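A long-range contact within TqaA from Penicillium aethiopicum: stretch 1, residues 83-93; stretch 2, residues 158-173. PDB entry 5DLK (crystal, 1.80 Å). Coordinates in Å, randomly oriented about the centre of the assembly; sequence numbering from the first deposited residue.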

# COMPACT_ATOMS: atom_id res chain seq x y z
N ARG A 83 -4.77 18.41 24.25
CA ARG A 83 -5.13 17.00 24.12
C ARG A 83 -4.81 16.50 22.71
O ARG A 83 -4.37 15.37 22.54
CB ARG A 83 -6.61 16.79 24.44
CG ARG A 83 -7.02 15.33 24.53
CD ARG A 83 -7.65 15.03 25.87
NE ARG A 83 -8.81 15.88 26.11
CZ ARG A 83 -9.46 15.94 27.27
NH1 ARG A 83 -9.05 15.21 28.29
NH2 ARG A 83 -10.50 16.75 27.40
N LEU A 84 -5.05 17.34 21.72
CA LEU A 84 -4.67 17.04 20.35
C LEU A 84 -3.17 16.74 20.27
O LEU A 84 -2.76 15.72 19.71
CB LEU A 84 -5.05 18.20 19.43
CG LEU A 84 -5.44 17.88 17.99
CD1 LEU A 84 -6.60 16.88 17.94
CD2 LEU A 84 -5.80 19.18 17.29
N ARG A 85 -2.36 17.63 20.85
CA ARG A 85 -0.91 17.46 20.86
C ARG A 85 -0.46 16.17 21.52
O ARG A 85 0.39 15.46 20.99
CB ARG A 85 -0.24 18.64 21.58
CG ARG A 85 -0.24 19.94 20.82
CD ARG A 85 0.47 21.04 21.60
NE ARG A 85 0.14 22.33 21.03
CZ ARG A 85 -0.75 23.18 21.53
NH1 ARG A 85 -1.36 22.91 22.67
NH2 ARG A 85 -1.00 24.32 20.90
N GLU A 86 -1.00 15.87 22.70
CA GLU A 86 -0.60 14.68 23.44
C GLU A 86 -1.08 13.39 22.77
O GLU A 86 -0.51 12.32 22.99
CB GLU A 86 -1.12 14.73 24.87
CG GLU A 86 -0.66 15.95 25.64
CD GLU A 86 -1.60 16.31 26.78
OE1 GLU A 86 -2.38 15.43 27.22
OE2 GLU A 86 -1.56 17.47 27.24
N THR A 87 -2.14 13.49 21.98
CA THR A 87 -2.66 12.33 21.27
C THR A 87 -1.67 11.88 20.18
O THR A 87 -1.47 10.67 19.97
CB THR A 87 -4.04 12.62 20.67
OG1 THR A 87 -4.95 12.95 21.72
CG2 THR A 87 -4.58 11.42 19.89
N CYS A 88 -1.05 12.84 19.51
CA CYS A 88 0.03 12.55 18.57
C CYS A 88 1.15 11.74 19.26
O CYS A 88 1.65 10.75 18.72
CB CYS A 88 0.61 13.83 17.98
SG CYS A 88 -0.59 14.83 17.04
N GLN A 89 1.54 12.18 20.45
CA GLN A 89 2.57 11.47 21.19
C GLN A 89 2.11 10.05 21.50
O GLN A 89 2.85 9.08 21.28
CB GLN A 89 2.92 12.21 22.48
CG GLN A 89 3.94 11.49 23.34
CD GLN A 89 5.33 11.51 22.76
OE1 GLN A 89 5.90 12.57 22.49
NE2 GLN A 89 5.91 10.32 22.56
N SER A 90 0.89 9.91 21.99
CA SER A 90 0.39 8.61 22.43
C SER A 90 0.18 7.66 21.25
O SER A 90 0.35 6.44 21.39
CB SER A 90 -0.92 8.76 23.21
OG SER A 90 -0.68 9.44 24.43
N LEU A 91 -0.20 8.21 20.11
CA LEU A 91 -0.36 7.39 18.91
C LEU A 91 0.98 6.76 18.50
O LEU A 91 1.05 5.56 18.21
CB LEU A 91 -0.94 8.22 17.76
CG LEU A 91 -1.30 7.40 16.52
CD1 LEU A 91 -2.52 6.52 16.76
CD2 LEU A 91 -1.53 8.33 15.33
N VAL A 92 2.03 7.56 18.51
CA VAL A 92 3.36 7.09 18.14
C VAL A 92 3.91 6.10 19.17
O VAL A 92 4.56 5.11 18.82
CB VAL A 92 4.31 8.26 17.94
CG1 VAL A 92 5.72 7.78 17.65
CG2 VAL A 92 3.80 9.13 16.80
N ASP A 93 3.64 6.35 20.45
CA ASP A 93 3.93 5.38 21.51
C ASP A 93 3.33 4.00 21.20
O ASP A 93 3.98 2.97 21.35
CB ASP A 93 3.40 5.87 22.86
CG ASP A 93 4.11 7.10 23.37
OD1 ASP A 93 5.24 7.38 22.93
OD2 ASP A 93 3.53 7.79 24.24
N ARG A 158 5.40 12.47 11.05
CA ARG A 158 5.51 13.72 11.79
C ARG A 158 4.23 14.52 11.62
O ARG A 158 3.50 14.35 10.63
CB ARG A 158 6.73 14.52 11.34
CG ARG A 158 6.83 14.77 9.85
CD ARG A 158 8.19 15.42 9.53
NE ARG A 158 9.27 14.56 10.00
CZ ARG A 158 10.47 14.98 10.41
NH1 ARG A 158 10.77 16.28 10.43
NH2 ARG A 158 11.36 14.07 10.80
N PHE A 159 3.95 15.39 12.59
CA PHE A 159 2.65 16.03 12.71
C PHE A 159 2.76 17.54 12.62
O PHE A 159 3.76 18.12 13.06
CB PHE A 159 1.99 15.68 14.05
CG PHE A 159 1.79 14.22 14.28
CD1 PHE A 159 2.82 13.42 14.74
CD2 PHE A 159 0.55 13.64 14.03
CE1 PHE A 159 2.63 12.05 14.96
CE2 PHE A 159 0.35 12.27 14.24
CZ PHE A 159 1.39 11.48 14.71
N THR A 160 1.74 18.14 12.02
CA THR A 160 1.68 19.60 11.85
C THR A 160 0.32 20.06 12.34
O THR A 160 -0.69 19.41 12.09
CB THR A 160 1.90 20.04 10.38
OG1 THR A 160 3.16 19.56 9.91
CG2 THR A 160 1.89 21.56 10.27
N LEU A 161 0.28 21.19 13.03
CA LEU A 161 -0.97 21.74 13.54
C LEU A 161 -1.01 23.21 13.16
O LEU A 161 -0.17 23.98 13.62
CB LEU A 161 -1.04 21.56 15.06
CG LEU A 161 -2.37 21.76 15.77
CD1 LEU A 161 -3.43 20.91 15.10
CD2 LEU A 161 -2.21 21.35 17.23
N VAL A 162 -1.95 23.57 12.30
CA VAL A 162 -2.02 24.94 11.76
C VAL A 162 -3.32 25.59 12.20
O VAL A 162 -4.40 25.09 11.89
CB VAL A 162 -1.89 24.94 10.22
CG1 VAL A 162 -1.97 26.35 9.67
CG2 VAL A 162 -0.58 24.30 9.80
N SER A 163 -3.22 26.70 12.94
CA SER A 163 -4.38 27.27 13.62
C SER A 163 -4.71 28.70 13.19
O SER A 163 -3.82 29.51 12.98
CB SER A 163 -4.14 27.30 15.14
OG SER A 163 -3.95 25.99 15.65
N CYS A 164 -6.00 28.99 13.07
CA CYS A 164 -6.48 30.37 13.01
C CYS A 164 -6.46 30.95 14.43
O CYS A 164 -6.62 30.21 15.40
CB CYS A 164 -7.89 30.43 12.44
SG CYS A 164 -8.05 29.85 10.75
N PRO A 165 -6.29 32.28 14.54
CA PRO A 165 -6.21 33.00 15.82
C PRO A 165 -7.14 32.54 16.95
O PRO A 165 -6.70 32.50 18.10
CB PRO A 165 -6.54 34.43 15.41
CG PRO A 165 -5.87 34.56 14.09
CD PRO A 165 -6.03 33.19 13.41
N GLY A 166 -8.39 32.18 16.67
CA GLY A 166 -9.24 31.68 17.75
C GLY A 166 -9.09 30.21 18.14
O GLY A 166 -9.74 29.75 19.08
N ASN A 167 -8.23 29.47 17.43
CA ASN A 167 -8.13 28.01 17.59
C ASN A 167 -9.48 27.29 17.42
O ASN A 167 -9.68 26.21 17.98
CB ASN A 167 -7.52 27.63 18.95
CG ASN A 167 -6.04 27.91 19.02
OD1 ASN A 167 -5.37 28.02 18.00
ND2 ASN A 167 -5.52 28.04 20.23
N GLU A 168 -10.38 27.88 16.65
CA GLU A 168 -11.67 27.25 16.36
C GLU A 168 -11.76 26.84 14.89
O GLU A 168 -12.79 26.36 14.42
CB GLU A 168 -12.81 28.19 16.74
CG GLU A 168 -12.72 28.65 18.20
CD GLU A 168 -13.93 29.46 18.66
OE1 GLU A 168 -14.58 30.11 17.82
OE2 GLU A 168 -14.21 29.43 19.88
N HIS A 169 -10.65 27.04 14.18
CA HIS A 169 -10.46 26.54 12.82
C HIS A 169 -8.99 26.12 12.73
O HIS A 169 -8.09 26.96 12.77
CB HIS A 169 -10.80 27.59 11.76
CG HIS A 169 -10.58 27.13 10.35
ND1 HIS A 169 -10.91 27.91 9.26
CD2 HIS A 169 -10.05 25.99 9.85
CE1 HIS A 169 -10.60 27.27 8.15
NE2 HIS A 169 -10.08 26.10 8.48
N VAL A 170 -8.77 24.82 12.64
CA VAL A 170 -7.44 24.25 12.80
C VAL A 170 -7.27 23.11 11.77
O VAL A 170 -8.23 22.41 11.49
CB VAL A 170 -7.26 23.73 14.24
CG1 VAL A 170 -6.26 22.63 14.33
CG2 VAL A 170 -6.91 24.89 15.20
N VAL A 171 -6.08 22.95 11.20
CA VAL A 171 -5.80 21.76 10.38
C VAL A 171 -4.70 20.95 11.04
O VAL A 171 -3.64 21.48 11.36
CB VAL A 171 -5.39 22.13 8.93
CG1 VAL A 171 -5.03 20.84 8.12
CG2 VAL A 171 -6.52 22.88 8.23
N LEU A 172 -4.97 19.66 11.25
CA LEU A 172 -3.98 18.73 11.76
C LEU A 172 -3.52 17.88 10.60
O LEU A 172 -4.37 17.34 9.90
CB LEU A 172 -4.57 17.86 12.85
CG LEU A 172 -3.78 16.61 13.26
CD1 LEU A 172 -2.53 16.99 14.02
CD2 LEU A 172 -4.68 15.69 14.07
N THR A 173 -2.21 17.78 10.36
CA THR A 173 -1.74 16.84 9.33
C THR A 173 -0.79 15.78 9.88
O THR A 173 -0.04 15.99 10.84
CB THR A 173 -1.06 17.57 8.14
OG1 THR A 173 0.30 17.87 8.44
CG2 THR A 173 -1.82 18.87 7.80

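The side chain of Cys 88 lies flat over the ring of Phe 159, placing both of its heavy atoms against one aromatic face. Cys 88 CB sits 3.8 Å from the centroid of the Phe 159 ring and only 4° off the ring normal, a nearly axial CH-pi contact, while Cys 88 SG lies 3.9 Å from the same centroid at 30° off the normal, a sulfur-aromatic contact. The sulfur is therefore displaced toward one side of the ring, where Cys 88 SG comes within 3.4 Å of Phe 159 CD2. The backbones come closest here: the CA atoms of Cys 88 and Phe 159 are 7.3 Å apart, less than in the pairs nearer the start of the helix segment, Arg 85 with Leu 161 and Leu 84 with Leu 172.

The edge of the same ring is occupied by the next turn of the helix. Val 92 CG2 approaches Phe 159 CE1 at 3.6 Å, and Leu 91 CD2 lies 4.3 Å from Phe 159 CZ, both near the ring plane. Phe 159 thus meets three helical residues, one over its face and two at its edge, and has the largest area covered by the opposing stretch of any residue in the contact.

Toward the beginning of the helix segment, Leu 84 takes over as the main apolar contact. Leu 84 CD2 packs 3.7 Å from Leu 161 CD1, and Leu 84 CD1 lies at a looser 4.5 Å from Leu 172 CD2. Leu 172 also reaches the cysteine, with Leu 172 CD1 4.2 Å from Cys 88 SG, so the sulfur touches side chains from both strands. Arg 85 contributes at the margin: its CA-to-CB bond points away, yet Arg 85 CG comes within 4.3 Å of Leu 161 CD2, an aliphatic contact, while its guanidinium group is hydrogen-bonded elsewhere in the structure.

The order of these contacts follows from the backbone arrangement. The helix runs almost antiparallel to strand 158-163, at 170° and with a closest axial approach of 9.9 Å, so Leu 84 pairs with Leu 161 and the later residues Cys 88, Leu 91 and Val 92 gather around Phe 159. Leu 84, Cys 88 and Leu 91 recur at intervals of four and three residues, which keeps them on one side of the helix. In the strand, Phe 159 and Leu 161 point toward the helix, whereas the intervening Thr 160 points away.

The two strands form a hairpin through a type I turn from Cys 164 to Asn 167. Thr 160 N donates to Thr 173 O at 3.0 Å, and Thr 173 N returns a bond to Thr 160 O at 2.8 Å; this pairing helps place Leu 172 beside Phe 159 and Leu 161. No hydrogen bond crosses between helix and hairpin. The 369 Å² buried between them comes from side-chain packing, with the cysteine-phenylalanine contact near its middle.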